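Local coordinates for pullulanase (Klebsiella oxytoca, PDB 2YOC), which hydrolyses alpha-1,6-glucosidic linkages in pullulan and related branched alpha-glucans, and is associated with membrane binding and type 2 secretion, at residues 977-982 with 1064-1069; 993-998 with 1056-1061. All blocks are in the same frame, centred on the assembly; numbering follows the deposited sequence.

Contact 1 of 2, residues 977-982 with 1064-1069. With CA (calcium ion), chain M.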
ATOM      1  N   VAL B 977       6.025   0.305  23.926  1.00 55.08           N
ATOM      2  CA  VAL B 977       5.088  -0.107  24.966  1.00 54.90           C
ATOM      3  C   VAL B 977       4.393  -1.402  24.561  1.00 62.73           C
ATOM      4  O   VAL B 977       3.606  -1.407  23.605  1.00 64.63           O
ATOM      5  CB  VAL B 977       4.105   1.029  25.371  1.00 57.56           C
ATOM      6  CG1 VAL B 977       3.050   0.522  26.338  1.00 57.51           C
ATOM      7  CG2 VAL B 977       4.855   2.203  25.996  1.00 57.45           C
HETATM    8  N   MSE B 978       4.701  -2.509  25.280  1.00 57.50           N
HETATM    9  CA  MSE B 978       4.130  -3.824  25.005  1.00 55.45           C
HETATM   10  C   MSE B 978       3.251  -4.270  26.137  1.00 58.84           C
HETATM   11  O   MSE B 978       3.660  -4.176  27.292  1.00 59.61           O
HETATM   12  CB  MSE B 978       5.243  -4.849  24.766  1.00 56.86           C
HETATM   13  CG  MSE B 978       4.734  -6.191  24.218  1.00 63.82           C
HETATM   14 SE   MSE B 978       6.153  -7.463  23.796  1.00 71.73          SE
HETATM   15  CE  MSE B 978       6.829  -7.811  25.568  1.00 67.36           C
ATOM     16  N   THR B 979       2.056  -4.781  25.811  1.00 53.90           N
ATOM     17  CA  THR B 979       1.129  -5.285  26.814  1.00 54.02           C
ATOM     18  C   THR B 979       0.919  -6.792  26.610  1.00 57.89           C
ATOM     19  O   THR B 979       0.767  -7.221  25.467  1.00 58.91           O
ATOM     20  CB  THR B 979      -0.199  -4.486  26.842  1.00 61.23           C
ATOM     21  OG1 THR B 979      -1.013  -4.824  25.727  1.00 65.54           O
ATOM     22  CG2 THR B 979      -0.005  -2.986  26.929  1.00 53.11           C
ATOM     23  N   VAL B 980       0.948  -7.595  27.712  1.00 51.19           N
ATOM     24  CA  VAL B 980       0.750  -9.052  27.673  1.00 48.45           C
ATOM     25  C   VAL B 980      -0.407  -9.424  28.589  1.00 53.07           C
ATOM     26  O   VAL B 980      -0.331  -9.209  29.798  1.00 55.02           O
ATOM     27  CB  VAL B 980       2.021  -9.889  27.972  1.00 49.90           C
ATOM     28  CG1 VAL B 980       1.735 -11.377  27.779  1.00 48.49           C
ATOM     29  CG2 VAL B 980       3.204  -9.447  27.091  1.00 49.29           C
ATOM     30  N   ASP B 981      -1.478  -9.985  28.014  1.00 45.63           N
ATOM     31  CA  ASP B 981      -2.680 -10.347  28.740  1.00 43.10           C
ATOM     32  C   ASP B 981      -2.579 -11.681  29.452  1.00 49.01           C
ATOM     33  O   ASP B 981      -2.064 -12.650  28.898  1.00 49.04           O
ATOM     34  CB  ASP B 981      -3.907 -10.352  27.801  1.00 43.56           C
ATOM     35  CG  ASP B 981      -5.241 -10.223  28.520  1.00 53.27           C
ATOM     36  OD1 ASP B 981      -5.242  -9.808  29.686  1.00 53.43           O
ATOM     37  OD2 ASP B 981      -6.292 -10.525  27.904  1.00 62.36           O
ATOM     38  N   ASP B 982      -3.106 -11.735  30.689  1.00 46.03           N
ATOM     39  CA  ASP B 982      -3.303 -12.949  31.462  1.00 44.38           C
ATOM     40  C   ASP B 982      -4.741 -12.948  31.943  1.00 50.28           C
ATOM     41  O   ASP B 982      -5.160 -13.834  32.703  1.00 51.90           O
ATOM     42  CB  ASP B 982      -2.295 -13.126  32.591  1.00 46.17           C
ATOM     43  CG  ASP B 982      -2.117 -14.596  33.004  1.00 61.52           C
ATOM     44  OD1 ASP B 982      -2.139 -15.489  32.105  1.00 61.59           O
ATOM     45  OD2 ASP B 982      -1.965 -14.858  34.217  1.00 69.49           O
ATOM     46  N   ALA B1064     -10.304  -9.353  34.227  1.00 63.71           N
ATOM     47  CA  ALA B1064     -10.034  -8.951  32.839  1.00 64.44           C
ATOM     48  C   ALA B1064      -8.719  -8.201  32.968  1.00 68.34           C
ATOM     49  O   ALA B1064      -8.503  -7.499  33.974  1.00 72.18           O
ATOM     50  CB  ALA B1064     -11.117  -8.022  32.346  1.00 66.87           C
ATOM     51  N   GLY B1065      -7.800  -8.437  32.065  1.00 59.96           N
ATOM     52  CA  GLY B1065      -6.488  -7.831  32.227  1.00 59.36           C
ATOM     53  C   GLY B1065      -6.265  -6.707  31.263  1.00 65.30           C
ATOM     54  O   GLY B1065      -6.856  -5.627  31.404  1.00 70.65           O
ATOM     55  N   LEU B1066      -5.424  -6.987  30.256  1.00 55.70           N
ATOM     56  CA  LEU B1066      -5.071  -6.075  29.187  1.00 52.82           C
ATOM     57  C   LEU B1066      -5.449  -6.744  27.862  1.00 53.08           C
ATOM     58  O   LEU B1066      -4.555  -7.157  27.114  1.00 51.31           O
ATOM     59  CB  LEU B1066      -3.576  -5.754  29.258  1.00 52.12           C
ATOM     60  CG  LEU B1066      -3.050  -5.245  30.601  1.00 57.61           C
ATOM     61  CD1 LEU B1066      -1.557  -5.055  30.564  1.00 57.74           C
ATOM     62  CD2 LEU B1066      -3.748  -3.970  31.041  1.00 59.38           C
ATOM     63  N   PRO B1067      -6.779  -6.916  27.571  1.00 49.07           N
ATOM     64  CA  PRO B1067      -7.183  -7.570  26.324  1.00 48.81           C
ATOM     65  C   PRO B1067      -6.711  -6.854  25.057  1.00 58.00           C
ATOM     66  O   PRO B1067      -6.708  -5.604  25.003  1.00 58.78           O
ATOM     67  CB  PRO B1067      -8.704  -7.603  26.434  1.00 50.08           C
ATOM     68  CG  PRO B1067      -9.028  -6.500  27.269  1.00 55.06           C
ATOM     69  CD  PRO B1067      -7.975  -6.493  28.319  1.00 50.40           C
ATOM     70  N   VAL B1068      -6.275  -7.666  24.060  1.00 55.24           N
ATOM     71  CA  VAL B1068      -5.810  -7.220  22.745  1.00 55.00           C
ATOM     72  C   VAL B1068      -6.988  -6.627  21.953  1.00 65.76           C
ATOM     73  O   VAL B1068      -8.154  -6.921  22.272  1.00 65.52           O
ATOM     74  CB  VAL B1068      -5.134  -8.367  22.002  1.00 56.99           C
ATOM     75  CG1 VAL B1068      -3.959  -8.903  22.790  1.00 56.57           C
ATOM     76  CG2 VAL B1068      -6.114  -9.483  21.675  1.00 56.51           C
ATOM     77  N   SER B1069      -6.672  -5.795  20.934  1.00 67.06           N
ATOM     78  CA  SER B1069      -7.608  -5.074  20.054  1.00 70.17           C
ATOM     79  C   SER B1069      -8.527  -6.034  19.336  1.00 76.53           C
ATOM     80  O   SER B1069      -9.734  -5.766  19.171  1.00 76.32           O
ATOM     81  CB  SER B1069      -6.844  -4.280  18.988  1.00 75.93           C
ATOM     82  OG  SER B1069      -5.787  -3.469  19.479  1.00 92.27           O
TER
HETATM   83 CA    CA M2077      -3.412 -14.746  35.974  1.00 78.85          CA
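Asp981 and Leu1066 carry a buried strand-to-loop contact, in which the loop after strand 1050-1057 returns to lie against the end of strand 975-981. The link has one polar and one apolar half. In the polar half, Leu1066 N donates to Asp981 OD1 at 2.9 Å with an N-H...O angle of 145°, reaching the oxygen from above the carboxylate plane, about 59° out of it. A chi1 of -159° sets Asp981 CG anti to the backbone N and 3.4 Å from Leu1066 O. OD1 also accepts a bond from Gly983 N, and so ties the strand end to both the returning loop and the turn that follows. The other oxygen meets carbon: Asp981 OD2 lies 3.5 Å from Pro1067 CA, next to a proline nitrogen that has no hydrogen to donate.

In the apolar half, Leu1066 CB heads toward the strand and CD1 lies 4.0 Å from Thr979 CB, while its surroundings include Val998 and Leu1056. A leucine suits this buried place, and Gly1065 CA lies 3.5 Å from Asp981 OD1 with no side chain intervening. Asp982 turns away and binds calcium through OD2 at 2.3 Å. The antiparallel sheet holding strand 975-981, with the chain's tail packed on it near the calcium site, is consistent with the all-beta C-terminal domain of alpha-amylase relatives.

Contact 2 of 2, residues 993-998 with 1056-1061. With CA (calcium ion), chain M.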
ATOM      1  N   ARG B 993       0.188 -14.935  40.023  1.00 57.20           N
ATOM      2  CA  ARG B 993       0.383 -13.685  40.724  1.00 58.22           C
ATOM      3  C   ARG B 993      -0.130 -12.487  39.891  1.00 65.02           C
ATOM      4  O   ARG B 993      -0.677 -11.551  40.471  1.00 65.20           O
ATOM      5  CB  ARG B 993       1.874 -13.580  41.136  1.00 58.83           C
ATOM      6  CG  ARG B 993       2.431 -12.172  41.421  1.00 77.01           C
ATOM      7  CD  ARG B 993       3.915 -12.206  41.762  1.00 80.95           C
ATOM      8  NE  ARG B 993       4.740 -12.339  40.567  1.00 89.78           N
ATOM      9  CZ  ARG B 993       5.315 -11.318  39.941  1.00106.78           C
ATOM     10  NH1 ARG B 993       5.171 -10.083  40.401  1.00 97.76           N
ATOM     11  NH2 ARG B 993       6.044 -11.525  38.853  1.00 92.70           N
ATOM     12  N   LEU B 994       0.020 -12.540  38.533  1.00 63.14           N
ATOM     13  CA  LEU B 994      -0.363 -11.441  37.612  1.00 62.66           C
ATOM     14  C   LEU B 994      -1.629 -11.668  36.777  1.00 65.22           C
ATOM     15  O   LEU B 994      -2.057 -12.810  36.584  1.00 63.35           O
ATOM     16  CB  LEU B 994       0.811 -11.009  36.690  1.00 61.15           C
ATOM     17  CG  LEU B 994       2.161 -10.745  37.354  1.00 64.92           C
ATOM     18  CD1 LEU B 994       3.179 -10.299  36.350  1.00 64.67           C
ATOM     19  CD2 LEU B 994       2.065  -9.732  38.479  1.00 66.62           C
ATOM     20  N   ASP B 995      -2.217 -10.550  36.299  1.00 61.42           N
ATOM     21  CA  ASP B 995      -3.389 -10.477  35.425  1.00 61.44           C
ATOM     22  C   ASP B 995      -2.922  -9.979  34.061  1.00 65.64           C
ATOM     23  O   ASP B 995      -3.629 -10.138  33.075  1.00 66.09           O
ATOM     24  CB  ASP B 995      -4.428  -9.489  35.981  1.00 64.15           C
ATOM     25  CG  ASP B 995      -5.713 -10.083  36.553  1.00 73.67           C
ATOM     26  OD1 ASP B 995      -5.932 -11.317  36.391  1.00 73.89           O
ATOM     27  OD2 ASP B 995      -6.511  -9.309  37.156  1.00 78.44           O
ATOM     28  N   GLY B 996      -1.737  -9.375  34.030  1.00 60.99           N
ATOM     29  CA  GLY B 996      -1.147  -8.802  32.833  1.00 59.80           C
ATOM     30  C   GLY B 996       0.203  -8.163  33.072  1.00 63.56           C
ATOM     31  O   GLY B 996       0.620  -7.991  34.221  1.00 64.08           O
ATOM     32  N   LEU B 997       0.893  -7.794  31.975  1.00 59.32           N
ATOM     33  CA  LEU B 997       2.237  -7.194  31.957  1.00 58.05           C
ATOM     34  C   LEU B 997       2.362  -6.014  31.020  1.00 60.36           C
ATOM     35  O   LEU B 997       1.754  -5.998  29.944  1.00 58.09           O
ATOM     36  CB  LEU B 997       3.244  -8.247  31.471  1.00 57.22           C
ATOM     37  CG  LEU B 997       4.522  -8.432  32.246  1.00 61.60           C
ATOM     38  CD1 LEU B 997       4.419  -7.841  33.662  1.00 62.45           C
ATOM     39  CD2 LEU B 997       4.888  -9.902  32.302  1.00 60.36           C
ATOM     40  N   VAL B 998       3.232  -5.062  31.397  1.00 57.75           N
ATOM     41  CA  VAL B 998       3.570  -3.900  30.565  1.00 58.02           C
ATOM     42  C   VAL B 998       5.092  -3.755  30.479  1.00 62.48           C
ATOM     43  O   VAL B 998       5.765  -3.668  31.513  1.00 63.77           O
ATOM     44  CB  VAL B 998       2.870  -2.562  30.945  1.00 62.33           C
ATOM     45  CG1 VAL B 998       3.335  -1.426  30.052  1.00 61.85           C
ATOM     46  CG2 VAL B 998       1.357  -2.686  30.866  1.00 63.04           C
ATOM     47  N   LEU B1056       0.414  -5.939  36.443  1.00 66.00           N
ATOM     48  CA  LEU B1056      -0.985  -5.861  36.845  1.00 66.92           C
ATOM     49  C   LEU B1056      -1.247  -7.006  37.845  1.00 71.61           C
ATOM     50  O   LEU B1056      -1.430  -8.156  37.426  1.00 71.82           O
ATOM     51  CB  LEU B1056      -1.871  -6.042  35.609  1.00 66.87           C
ATOM     52  CG  LEU B1056      -3.116  -5.195  35.478  1.00 72.93           C
ATOM     53  CD1 LEU B1056      -3.939  -5.681  34.311  1.00 73.70           C
ATOM     54  CD2 LEU B1056      -3.984  -5.245  36.734  1.00 76.88           C
ATOM     55  N   PRO B1057      -1.248  -6.743  39.168  1.00 67.61           N
ATOM     56  CA  PRO B1057      -1.434  -7.865  40.117  1.00 66.32           C
ATOM     57  C   PRO B1057      -2.825  -8.467  40.071  1.00 67.26           C
ATOM     58  O   PRO B1057      -3.810  -7.754  39.857  1.00 69.24           O
ATOM     59  CB  PRO B1057      -1.089  -7.260  41.479  1.00 68.73           C
ATOM     60  CG  PRO B1057      -1.316  -5.773  41.303  1.00 74.17           C
ATOM     61  CD  PRO B1057      -1.054  -5.449  39.862  1.00 69.27           C
ATOM     62  N   GLN B1058      -2.885  -9.782  40.209  1.00 59.31           N
ATOM     63  CA  GLN B1058      -4.121 -10.544  40.185  1.00 58.58           C
ATOM     64  C   GLN B1058      -4.754 -10.511  41.538  1.00 62.75           C
ATOM     65  O   GLN B1058      -4.067 -10.669  42.553  1.00 62.87           O
ATOM     66  CB  GLN B1058      -3.857 -12.004  39.760  1.00 59.18           C
ATOM     67  CG  GLN B1058      -5.117 -12.749  39.318  1.00 68.77           C
ATOM     68  CD  GLN B1058      -4.933 -14.233  39.348  1.00 80.80           C
ATOM     69  OE1 GLN B1058      -4.107 -14.801  38.629  1.00 76.53           O
ATOM     70  NE2 GLN B1058      -5.718 -14.898  40.173  1.00 75.90           N
ATOM     71  N   GLY B1059      -6.073 -10.356  41.528  1.00 60.35           N
ATOM     72  CA  GLY B1059      -6.885 -10.290  42.719  1.00 61.00           C
ATOM     73  C   GLY B1059      -7.070 -11.683  43.245  1.00 65.96           C
ATOM     74  O   GLY B1059      -6.232 -12.591  43.059  1.00 64.17           O
ATOM     75  N   GLU B1060      -8.186 -11.876  43.825  1.00 64.95           N
ATOM     76  CA  GLU B1060      -8.467 -13.166  44.402  1.00 65.61           C
ATOM     77  C   GLU B1060      -8.887 -14.229  43.337  1.00 67.98           C
ATOM     78  O   GLU B1060      -9.143 -15.366  43.698  1.00 70.13           O
ATOM     79  CB  GLU B1060      -9.469 -12.959  45.575  1.00 68.63           C
ATOM     80  CG  GLU B1060     -10.585 -11.922  45.357  1.00 83.91           C
ATOM     81  CD  GLU B1060     -10.349 -10.421  45.546  1.00117.06           C
ATOM     82  OE1 GLU B1060      -9.384 -10.010  46.238  1.00108.28           O
ATOM     83  OE2 GLU B1060     -11.149  -9.646  44.974  1.00114.07           O
ATOM     84  N   ALA B1061      -8.927 -13.819  42.047  1.00 60.28           N
ATOM     85  CA  ALA B1061      -9.370 -14.556  40.872  1.00 58.25           C
ATOM     86  C   ALA B1061      -8.922 -13.836  39.591  1.00 63.07           C
ATOM     87  O   ALA B1061      -8.641 -12.623  39.616  1.00 65.64           O
ATOM     88  CB  ALA B1061     -10.881 -14.647  40.882  1.00 59.84           C
TER
HETATM   89 CA    CA M2077      -3.412 -14.746  35.974  1.00 78.85          CA
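Leu994 O and Gln1058 OE1, 3.5 Å apart, bind the same calcium ion, so a metal bridges strand residue Leu994 and a glutamine just beyond the end of its antiparallel partner. The carbonyl of Leu994 sits 2.4 Å from calcium, and OE1 of Gln1058 is at 2.8 Å. Gln1058 spans the gap because CG stands anti to the backbone N (chi1 -163°) and the chain remains extended beyond it.

Three backbone hydrogen bonds join the segments beside the metal. Gln1058 N donates to Arg993 O at 2.8 Å, and Leu1056 O receives Asp995 N almost in line with its carbonyl. The same oxygen has a CA-H contact from Leu994. Between these bonds, Leu994 and Pro1057 form a non-hydrogen-bonded pair, a position where proline's missing N-H costs nothing. Leu1056 N completes the pairing with a bond to Gly996 O. Leu1056 CB packs 3.5 Å from Gly996 O, and glycine puts no side chain on the face where Leu1056 lies.

Asp995 and Gln1058 cross at about a right angle, with OD1 of Asp995 3.4 Å from Gln1058 CG and the carboxylate and amide planes only 22° apart. Asp995 OD1 accepts a bond from Gly1063 N, while Arg993 NH1 forms a salt bridge with Glu1055 OE2. Both calcium ligands of this contact are neutral oxygens, which the ion would be expected to polarise; the carboxylate of Asp995, with OD1 about 4.3 Å from calcium, may add favourable negative charge without binding the metal.

Both contacts reach the same antiparallel sheet through neighbouring strands 975-981 and 994-1002, their centres about 11 Å apart, and along the chain contact 2 is nested within the loop that contact 1 closes. The two strands are joined by probable hydrogen bonds, Val980 N to Leu997 O and Asp982 N to Asp995 O, each 2.9 Å. Packing adds to this where Leu1066 CD1 comes within 3.5 Å of Leu997 O. Calcium is the common point: Asp982 from contact 1 joins Leu994 and Gln1058 from contact 2, and Ser989 OG and Asp991 O complete the five protein ligands. Among those five, Asp982 OD2 is the sole carboxylate oxygen.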